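Local coordinates for putative hemin transport system, substrate-binding protein (Burkholderia cenocepacia J2315, PDB 5GIZ) that binds heme in the periplasm and probably passes it on to a membrane transporter, as the substrate-binding component of a bacterial heme-uptake system, at residues A[166-171]-A[184-189]; A[151-156]-A[205-210]. All coordinates share one frame; numbering follows the deposited sequence.

Contact 2 (151-156 with 205-210) is buried, joining two parallel strands inside the mixed sheet of one lobe; contact 1 (166-171 with 184-189) is a partly buried loop-to-loop junction. Both adjoin heme-site residues, contact 1 through A171 and contact 2 through F154. Their centres lie about 12 Å apart, and along the chain contact 1 is nested within the loop that contact 2 closes. They meet directly: A184 N is 2.9 Å from V152 O, a probable hydrogen bond, and M185 SD packs on L153 CD1. Contact 2 rests on regular backbone bonds flanked by apolar side chains, F154 among them, whereas contact 1 relies on one glutamine amide, a single backbone bridge and a surface ion pair.

Contact 1 of 2, residues A[166-171]-A[184-189]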
loop_
_atom_site.group_PDB
_atom_site.type_symbol
_atom_site.label_atom_id
_atom_site.label_comp_id
_atom_site.label_asym_id
_atom_site.label_seq_id
_atom_site.Cartn_x
_atom_site.Cartn_y
_atom_site.Cartn_z
ATOM N N ALA A 166 2.428 5.200 -12.606
ATOM C CA ALA A 166 3.354 4.201 -12.101
ATOM C C ALA A 166 3.990 3.370 -13.219
ATOM O O ALA A 166 3.311 2.804 -14.065
ATOM C CB ALA A 166 2.639 3.286 -11.135
ATOM N N GLY A 167 5.320 3.345 -13.193
ATOM C CA GLY A 167 6.094 2.437 -14.008
ATOM C C GLY A 167 6.454 1.197 -13.206
ATOM O O GLY A 167 5.679 0.730 -12.377
ATOM N N GLN A 168 7.615 0.624 -13.503
ATOM C CA GLN A 168 8.048 -0.553 -12.791
ATOM C C GLN A 168 8.618 -0.202 -11.405
ATOM O O GLN A 168 8.816 0.979 -11.071
ATOM C CB GLN A 168 9.031 -1.331 -13.656
ATOM C CG GLN A 168 8.339 -2.119 -14.784
ATOM C CD GLN A 168 7.664 -1.262 -15.842
ATOM O OE1 GLN A 168 8.309 -0.588 -16.655
ATOM N NE2 GLN A 168 6.324 -1.300 -15.847
ATOM N N ARG A 169 8.864 -1.242 -10.607
ATOM C CA ARG A 169 9.401 -1.101 -9.238
ATOM C C ARG A 169 8.459 -0.291 -8.380
ATOM O O ARG A 169 8.874 0.387 -7.428
ATOM C CB ARG A 169 10.779 -0.455 -9.209
ATOM C CG ARG A 169 11.859 -1.262 -9.902
ATOM C CD ARG A 169 13.149 -0.545 -9.562
ATOM N NE ARG A 169 14.350 -1.099 -10.182
ATOM C CZ ARG A 169 15.390 -1.581 -9.506
ATOM N NH1 ARG A 169 15.404 -1.604 -8.170
ATOM N NH2 ARG A 169 16.425 -2.044 -10.178
ATOM N N THR A 170 7.160 -0.394 -8.680
ATOM C CA THR A 170 6.126 0.279 -7.875
ATOM C C THR A 170 5.149 -0.764 -7.299
ATOM O O THR A 170 4.945 -1.871 -7.836
ATOM C CB THR A 170 5.310 1.308 -8.649
ATOM O OG1 THR A 170 4.647 0.642 -9.740
ATOM C CG2 THR A 170 6.166 2.403 -9.162
ATOM N N ALA A 171 4.447 -0.347 -6.232
ATOM C CA ALA A 171 3.387 -1.165 -5.655
ATOM C C ALA A 171 2.315 -1.415 -6.711
ATOM O O ALA A 171 1.805 -2.512 -6.838
ATOM C CB ALA A 171 2.765 -0.447 -4.442
ATOM N N ALA A 184 0.273 -0.847 -18.281
ATOM C CA ALA A 184 0.232 -0.187 -19.599
ATOM C C ALA A 184 1.498 0.650 -19.800
ATOM O O ALA A 184 1.966 0.813 -20.907
ATOM C CB ALA A 184 -0.982 0.675 -19.718
ATOM N N MET A 185 2.048 1.160 -18.707
ATOM C CA MET A 185 3.311 1.875 -18.730
ATOM C C MET A 185 4.510 0.918 -18.587
ATOM O O MET A 185 4.572 0.148 -17.631
ATOM C CB MET A 185 3.382 2.878 -17.575
ATOM C CG MET A 185 2.251 3.880 -17.452
ATOM S SD MET A 185 1.881 4.756 -18.999
ATOM C CE MET A 185 3.401 5.561 -19.300
ATOM N N GLN A 186 5.456 1.022 -19.541
ATOM C CA GLN A 186 6.665 0.212 -19.567
ATOM C C GLN A 186 7.850 1.073 -19.902
ATOM O O GLN A 186 7.694 2.082 -20.583
ATOM C CB GLN A 186 6.527 -0.890 -20.608
ATOM C CG GLN A 186 5.439 -1.901 -20.285
ATOM C CD GLN A 186 5.767 -2.748 -19.052
ATOM O OE1 GLN A 186 6.942 -3.019 -18.766
ATOM N NE2 GLN A 186 4.721 -3.195 -18.331
ATOM N N GLY A 187 9.014 0.667 -19.422
ATOM C CA GLY A 187 10.275 1.301 -19.837
ATOM C C GLY A 187 10.893 2.291 -18.868
ATOM O O GLY A 187 11.922 2.895 -19.165
ATOM N N PHE A 188 10.297 2.470 -17.695
ATOM C CA PHE A 188 10.876 3.291 -16.664
ATOM C C PHE A 188 10.434 2.766 -15.304
ATOM O O PHE A 188 9.412 2.065 -15.195
ATOM C CB PHE A 188 10.446 4.757 -16.807
ATOM C CG PHE A 188 8.963 4.978 -16.643
ATOM C CD1 PHE A 188 8.125 4.810 -17.714
ATOM C CD2 PHE A 188 8.439 5.369 -15.442
ATOM C CE1 PHE A 188 6.743 5.005 -17.577
ATOM C CE2 PHE A 188 7.082 5.562 -15.287
ATOM C CZ PHE A 188 6.225 5.383 -16.349
ATOM N N ASP A 189 11.178 3.149 -14.274
ATOM C CA ASP A 189 10.861 2.820 -12.887
ATOM C C ASP A 189 10.228 4.002 -12.173
ATOM O O ASP A 189 10.471 5.161 -12.529
ATOM C CB ASP A 189 12.119 2.414 -12.137
ATOM C CG ASP A 189 12.718 1.150 -12.696
ATOM O OD1 ASP A 189 11.984 0.373 -13.359
ATOM O OD2 ASP A 189 13.935 0.948 -12.516
#
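The backbones of 166-171 and 184-189 come together at one bridge, Q168 with D189, whose CA atoms are 4.4 Å apart; neither segment continues there as a regular strand pair. Q168 N donates to F188 O at 2.9 Å, nearly straight (164°) and in the carbonyl plane. In the other direction D189 CA lies 3.3 Å from Q168 O, a CA-H...O contact.

Q168 carries most of the side-chain contact. Its CG is anti to its carbonyl carbon, and a bend at chi2 (66°) turns the terminal amide back across the loop 185-187, where both ends are used. NE2 donates to M185 O at 2.9 Å, in the plane of its own amide, and OE1 receives G187 N at 3.1 Å on a more bent path, so the two bonds fix the rotation of the amide. NE2 also bonds to D173. The amide of Q186 is turned almost parallel to that of Q168, but its NE2 is bonded to N183 O.

The bare CA of G167 lies 3.5 Å from CE2 of the F188 ring and makes a CA-H...O contact with F188 O. Farther out, the extended chain of R169 lies obliquely across D189, the guanidinium and carboxylate planes 58° apart; they form a salt bridge whose hydrogen bond, R169 NE to D189 OD2 at 3.1 Å, is weak because it is strongly bent.

T170 OG1 bonds to G167 O and caps the N-terminus of helix 171-178 through the N of D173. This is an N-cap arrangement, and Q168 ties the same helix start to the 184-189 loop. A171 and A172 bind heme in other structures of this protein, so the junction probably adjoins the heme site, through the start of helix 171-178.

Contact 2 of 2, residues A[151-156]-A[205-210]; sequences RVLFVL and DVVLIS. With SO4 (sulfate ion), chain D.
V152, F154 and L208 share one face of the sheet by their places along the strands, and first torsions all within 2° of 180° lay their leading branches anti to the backbone N. There V152 CG1 reaches L208 CB at 3.7 Å, and L208 CG sits in plane at the edge of the F154 ring, 3.7 Å from CD1. On the other face V155 and I209 lie side by side, and the V155 side chain crosses that of V207 obliquely, CG2 meeting CG1.

The strands run parallel, with 28° between their axes. L153 N donates to V206 O, L208 N to L153 O (2.8 Å, 174°) and V155 N to L208 O, each nearly along the C=O axis.

At the start D205 OD2 takes R151 N at 2.8 Å from above the carboxylate plane, and R151 O accepts from D205 N and V206 N. R151 NE donates to A202 O and NH2 to A184 O, while NH1 and NH2 bind O1 and O4 of a sulfate at the guanidinium edge, probably from the crystallisation liquor. At the far end one water joins V155 O, L156 O and S210 N; S210 OG caps helix 211-217 through G213.

Inward-facing backbone groups from L153 to L208 are thus met within the pair, V152 and F154 turning theirs to R182, A184 and A166; F154 also touches A172 and Y191 of the heme site.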
loop_
_atom_site.group_PDB
_atom_site.type_symbol
_atom_site.label_atom_id
_atom_site.label_comp_id
_atom_site.label_asym_id
_atom_site.label_seq_id
_atom_site.Cartn_x
_atom_site.Cartn_y
_atom_site.Cartn_z
ATOM N N ARG A 151 -4.244 -4.188 -20.399
ATOM C CA ARG A 151 -3.313 -3.113 -20.056
ATOM C C ARG A 151 -3.964 -2.145 -19.103
ATOM O O ARG A 151 -5.023 -1.615 -19.392
ATOM C CB ARG A 151 -2.850 -2.390 -21.313
ATOM C CG ARG A 151 -2.220 -3.301 -22.371
ATOM C CD ARG A 151 -1.768 -2.497 -23.587
ATOM N NE ARG A 151 -0.596 -1.702 -23.276
ATOM C CZ ARG A 151 0.649 -2.129 -23.275
ATOM N NH1 ARG A 151 0.944 -3.406 -23.509
ATOM N NH2 ARG A 151 1.626 -1.284 -22.919
ATOM N N VAL A 152 -3.347 -1.927 -17.947
ATOM C CA VAL A 152 -3.906 -1.070 -16.915
ATOM C C VAL A 152 -2.934 0.057 -16.623
ATOM O O VAL A 152 -1.767 -0.205 -16.345
ATOM C CB VAL A 152 -4.154 -1.863 -15.615
ATOM C CG1 VAL A 152 -4.695 -0.940 -14.527
ATOM C CG2 VAL A 152 -5.112 -3.027 -15.887
ATOM N N LEU A 153 -3.432 1.303 -16.643
ATOM C CA LEU A 153 -2.685 2.512 -16.278
ATOM C C LEU A 153 -3.072 2.845 -14.858
ATOM O O LEU A 153 -4.258 3.015 -14.610
ATOM C CB LEU A 153 -3.162 3.635 -17.163
ATOM C CG LEU A 153 -2.564 5.008 -16.839
ATOM C CD1 LEU A 153 -1.097 5.035 -17.152
ATOM C CD2 LEU A 153 -3.340 6.102 -17.584
ATOM N N PHE A 154 -2.081 2.976 -13.981
ATOM C CA PHE A 154 -2.279 3.479 -12.631
ATOM C C PHE A 154 -1.884 4.930 -12.491
ATOM O O PHE A 154 -0.747 5.274 -12.693
ATOM C CB PHE A 154 -1.542 2.649 -11.541
ATOM C CG PHE A 154 -1.817 3.174 -10.155
ATOM C CD1 PHE A 154 -3.030 2.982 -9.586
ATOM C CD2 PHE A 154 -0.905 3.969 -9.493
ATOM C CE1 PHE A 154 -3.361 3.505 -8.346
ATOM C CE2 PHE A 154 -1.242 4.488 -8.240
ATOM C CZ PHE A 154 -2.451 4.278 -7.702
ATOM N N VAL A 155 -2.866 5.738 -12.175
ATOM C CA VAL A 155 -2.693 7.140 -11.845
ATOM C C VAL A 155 -2.616 7.299 -10.333
ATOM O O VAL A 155 -3.598 7.016 -9.631
ATOM C CB VAL A 155 -3.898 7.945 -12.336
ATOM C CG1 VAL A 155 -3.797 9.410 -11.872
ATOM C CG2 VAL A 155 -3.993 7.836 -13.870
ATOM N N LEU A 156 -1.501 7.874 -9.870
ATOM C CA LEU A 156 -1.374 8.225 -8.461
ATOM C C LEU A 156 -2.094 9.540 -8.164
ATOM O O LEU A 156 -2.870 9.635 -7.228
ATOM C CB LEU A 156 0.103 8.355 -8.088
ATOM C CG LEU A 156 0.376 8.672 -6.604
ATOM C CD1 LEU A 156 -0.247 7.609 -5.698
ATOM C CD2 LEU A 156 1.862 8.808 -6.361
ATOM N N ASP A 205 -6.375 -0.214 -21.392
ATOM C CA ASP A 205 -7.721 -0.757 -21.412
ATOM C C ASP A 205 -8.541 -0.338 -20.213
ATOM O O ASP A 205 -9.719 -0.241 -20.306
ATOM C CB ASP A 205 -7.684 -2.290 -21.503
ATOM C CG ASP A 205 -6.851 -2.776 -22.665
ATOM O OD1 ASP A 205 -7.058 -2.201 -23.757
ATOM O OD2 ASP A 205 -5.962 -3.661 -22.557
ATOM N N VAL A 206 -7.888 -0.075 -19.082
ATOM C CA VAL A 206 -8.563 0.373 -17.852
ATOM C C VAL A 206 -7.685 1.402 -17.199
ATOM O O VAL A 206 -6.445 1.279 -17.230
ATOM C CB VAL A 206 -8.731 -0.780 -16.821
ATOM C CG1 VAL A 206 -9.536 -0.381 -15.548
ATOM C CG2 VAL A 206 -9.418 -1.989 -17.449
ATOM N N VAL A 207 -8.274 2.443 -16.654
ATOM C CA VAL A 207 -7.560 3.351 -15.784
ATOM C C VAL A 207 -7.896 3.007 -14.339
ATOM O O VAL A 207 -9.056 3.004 -13.936
ATOM C CB VAL A 207 -7.951 4.804 -16.045
ATOM C CG1 VAL A 207 -7.246 5.711 -15.097
ATOM C CG2 VAL A 207 -7.702 5.201 -17.501
ATOM N N LEU A 208 -6.853 2.763 -13.558
ATOM C CA LEU A 208 -6.920 2.450 -12.153
ATOM C C LEU A 208 -6.412 3.673 -11.407
ATOM O O LEU A 208 -5.416 4.279 -11.775
ATOM C CB LEU A 208 -6.004 1.275 -11.847
ATOM C CG LEU A 208 -5.928 0.761 -10.405
ATOM C CD1 LEU A 208 -7.296 0.234 -9.957
ATOM C CD2 LEU A 208 -4.852 -0.326 -10.294
ATOM N N ILE A 209 -7.114 4.015 -10.357
ATOM C CA ILE A 209 -6.791 5.203 -9.553
ATOM C C ILE A 209 -7.217 4.944 -8.122
ATOM O O ILE A 209 -8.177 4.205 -7.848
ATOM C CB ILE A 209 -7.469 6.451 -10.171
ATOM C CG1 ILE A 209 -6.964 7.742 -9.533
ATOM C CG2 ILE A 209 -8.955 6.366 -10.079
ATOM C CD1 ILE A 209 -7.445 8.957 -10.291
ATOM N N SER A 210 -6.542 5.560 -7.164
ATOM C CA SER A 210 -7.026 5.457 -5.809
ATOM C C SER A 210 -8.281 6.333 -5.614
ATOM O O SER A 210 -8.499 7.301 -6.342
ATOM C CB SER A 210 -5.973 5.813 -4.771
ATOM O OG SER A 210 -5.666 7.195 -4.852
HETATM S S SO4 D . 4.677 -3.531 -23.787
HETATM O O1 SO4 D . 3.920 -4.373 -22.837
HETATM O O2 SO4 D . 6.097 -3.778 -23.525
HETATM O O3 SO4 D . 4.285 -3.893 -25.163
HETATM O O4 SO4 D . 4.368 -2.106 -23.550
HETATM O O HOH W 1 -4.124 7.215 -7.144
#